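Local coordinates for protein putative P450-like enzyme (Streptomyces himastatinicus ATCC 53653, PDB 5Z9J) that binds heme and probably acts as a cytochrome P450 monooxygenase, possibly in N-dealkylation, at residues His107-Ile110 / His111-Asp115. Residues are numbered along the deposited sequence; the frame is centred on the assembly and turned at random.
Sequences HGII and HELLD
Two successive turns near the C-terminal end of helix 96-116, probably the D helix of the conserved P450 four-helix core (D, E, I, L), meet where His107-Ile110 runs straight on into His111-Asp115; helices 132-142 and 350-367, probably E and L, lie against it. Four i to i+4 backbone hydrogen bonds join the turns. His111 N gives the straightest, to His107 O at 3.0 Å with an N-H...O angle of 167°; Glu112 N bonds Gly108 O, Leu113 N bonds Ile109 O, and Leu114 N bonds Ile110 O.

The same His107 carbonyl has a second neighbour. CG of His111 lies beside the backbone N (chi1 -77°), and this sends the ring back toward the preceding turn, with CD2 2.9 Å from His107 O and the ring oblique to the oxygen. The approach is tight but strongly bent, and not a hydrogen bond. ND1 of the ring accepts from NH1 of Arg367, whose NH2 forms a salt bridge with Asp115 OD1. With that lone pair in use, a neutral His111 would probably carry its proton on NE2; Asp115 partly offsets the arginine's charge.

On the buried face, Ile110 and Leu114 lie side by side and point the same way. Ile110 CG2, anti to the backbone N, reaches to 4.1 Å from Leu114 CD1. One position earlier, Ile109 CG2 meets Leu113 CD1 at 4.2 Å. Phe129 packs on the first pair, Leu133 on the second. Glu112, on the exposed side, sets its CB 3.3 Å from Gly108 O and extends beyond CG.

Chemically, the helix is two-sided here: apolar pairs one turn apart face its neighbours, Glu112 faces solvent, and His107 O is bonded by the N-H of His111 while that residue's ring crowds it.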
loop_
_atom_site.group_PDB
_atom_site.type_symbol
_atom_site.label_atom_id
_atom_site.label_comp_id
_atom_site.label_asym_id
_atom_site.label_seq_id
_atom_site.Cartn_x
_atom_site.Cartn_y
_atom_site.Cartn_z
ATOM N N HIS A 107 18.182 8.932 -5.005
ATOM C CA HIS A 107 19.184 8.301 -5.849
ATOM C C HIS A 107 20.387 7.940 -4.989
ATOM O O HIS A 107 21.059 6.918 -5.222
ATOM C CB HIS A 107 19.548 9.205 -7.031
ATOM C CG HIS A 107 18.454 9.285 -8.049
ATOM N ND1 HIS A 107 18.415 8.490 -9.180
ATOM C CD2 HIS A 107 17.322 10.025 -8.078
ATOM C CE1 HIS A 107 17.327 8.763 -9.874
ATOM N NE2 HIS A 107 16.643 9.693 -9.227
ATOM N N GLY A 108 20.650 8.796 -4.002
ATOM C CA GLY A 108 21.718 8.547 -3.047
ATOM C C GLY A 108 21.426 7.283 -2.266
ATOM O O GLY A 108 22.294 6.429 -2.124
ATOM N N ILE A 109 20.181 7.129 -1.815
ATOM C CA ILE A 109 19.799 5.967 -1.007
ATOM C C ILE A 109 19.882 4.673 -1.784
ATOM O O ILE A 109 20.369 3.648 -1.266
ATOM C CB ILE A 109 18.353 6.091 -0.475
ATOM C CG1 ILE A 109 18.231 7.331 0.402
ATOM C CG2 ILE A 109 17.959 4.854 0.299
ATOM C CD1 ILE A 109 19.321 7.375 1.496
ATOM N N ILE A 110 19.415 4.749 -3.031
ATOM C CA ILE A 110 19.425 3.608 -3.923
ATOM C C ILE A 110 20.828 3.108 -4.234
ATOM O O ILE A 110 21.103 1.913 -4.131
ATOM C CB ILE A 110 18.725 3.962 -5.235
ATOM C CG1 ILE A 110 17.234 4.060 -5.008
ATOM C CG2 ILE A 110 19.018 2.903 -6.302
ATOM C CD1 ILE A 110 16.498 4.720 -6.167
ATOM N N HIS A 111 21.705 4.025 -4.605
ATOM C CA HIS A 111 23.081 3.653 -4.910
ATOM C C HIS A 111 23.763 3.055 -3.707
ATOM O O HIS A 111 24.551 2.126 -3.832
ATOM C CB HIS A 111 23.872 4.860 -5.396
ATOM C CG HIS A 111 23.572 5.230 -6.809
ATOM N ND1 HIS A 111 23.860 4.396 -7.867
ATOM C CD2 HIS A 111 22.971 6.321 -7.338
ATOM C CE1 HIS A 111 23.469 4.968 -8.993
ATOM N NE2 HIS A 111 22.922 6.136 -8.700
ATOM N N GLU A 112 23.429 3.588 -2.545
ATOM C CA GLU A 112 23.946 3.121 -1.262
ATOM C C GLU A 112 23.485 1.702 -0.953
ATOM O O GLU A 112 24.256 0.865 -0.502
ATOM C CB GLU A 112 23.486 4.069 -0.179
ATOM C CG GLU A 112 24.384 4.208 0.979
ATOM C CD GLU A 112 23.818 5.209 1.978
ATOM O OE1 GLU A 112 23.589 6.378 1.580
ATOM O OE2 GLU A 112 23.600 4.828 3.149
ATOM N N LEU A 113 22.219 1.424 -1.227
ATOM C CA LEU A 113 21.713 0.080 -1.087
ATOM C C LEU A 113 22.434 -0.896 -2.023
ATOM O O LEU A 113 22.822 -1.998 -1.608
ATOM C CB LEU A 113 20.209 0.059 -1.336
ATOM C CG LEU A 113 19.378 0.651 -0.189
ATOM C CD1 LEU A 113 17.919 0.744 -0.585
ATOM C CD2 LEU A 113 19.533 -0.192 1.066
ATOM N N LEU A 114 22.599 -0.520 -3.291
ATOM C CA LEU A 114 23.182 -1.465 -4.223
ATOM C C LEU A 114 24.674 -1.641 -3.957
ATOM O O LEU A 114 25.225 -2.733 -4.112
ATOM C CB LEU A 114 22.946 -1.008 -5.661
ATOM C CG LEU A 114 21.439 -1.107 -5.908
ATOM C CD1 LEU A 114 21.005 -0.554 -7.285
ATOM C CD2 LEU A 114 20.885 -2.528 -5.630
ATOM N N ASP A 115 25.310 -0.590 -3.458
ATOM C CA ASP A 115 26.700 -0.707 -3.031
ATOM C C ASP A 115 26.780 -1.761 -1.939
ATOM O O ASP A 115 27.788 -2.449 -1.809
ATOM C CB ASP A 115 27.242 0.632 -2.536
ATOM C CG ASP A 115 27.550 1.590 -3.682
ATOM O OD1 ASP A 115 27.452 1.177 -4.851
ATOM O OD2 ASP A 115 27.949 2.744 -3.422
#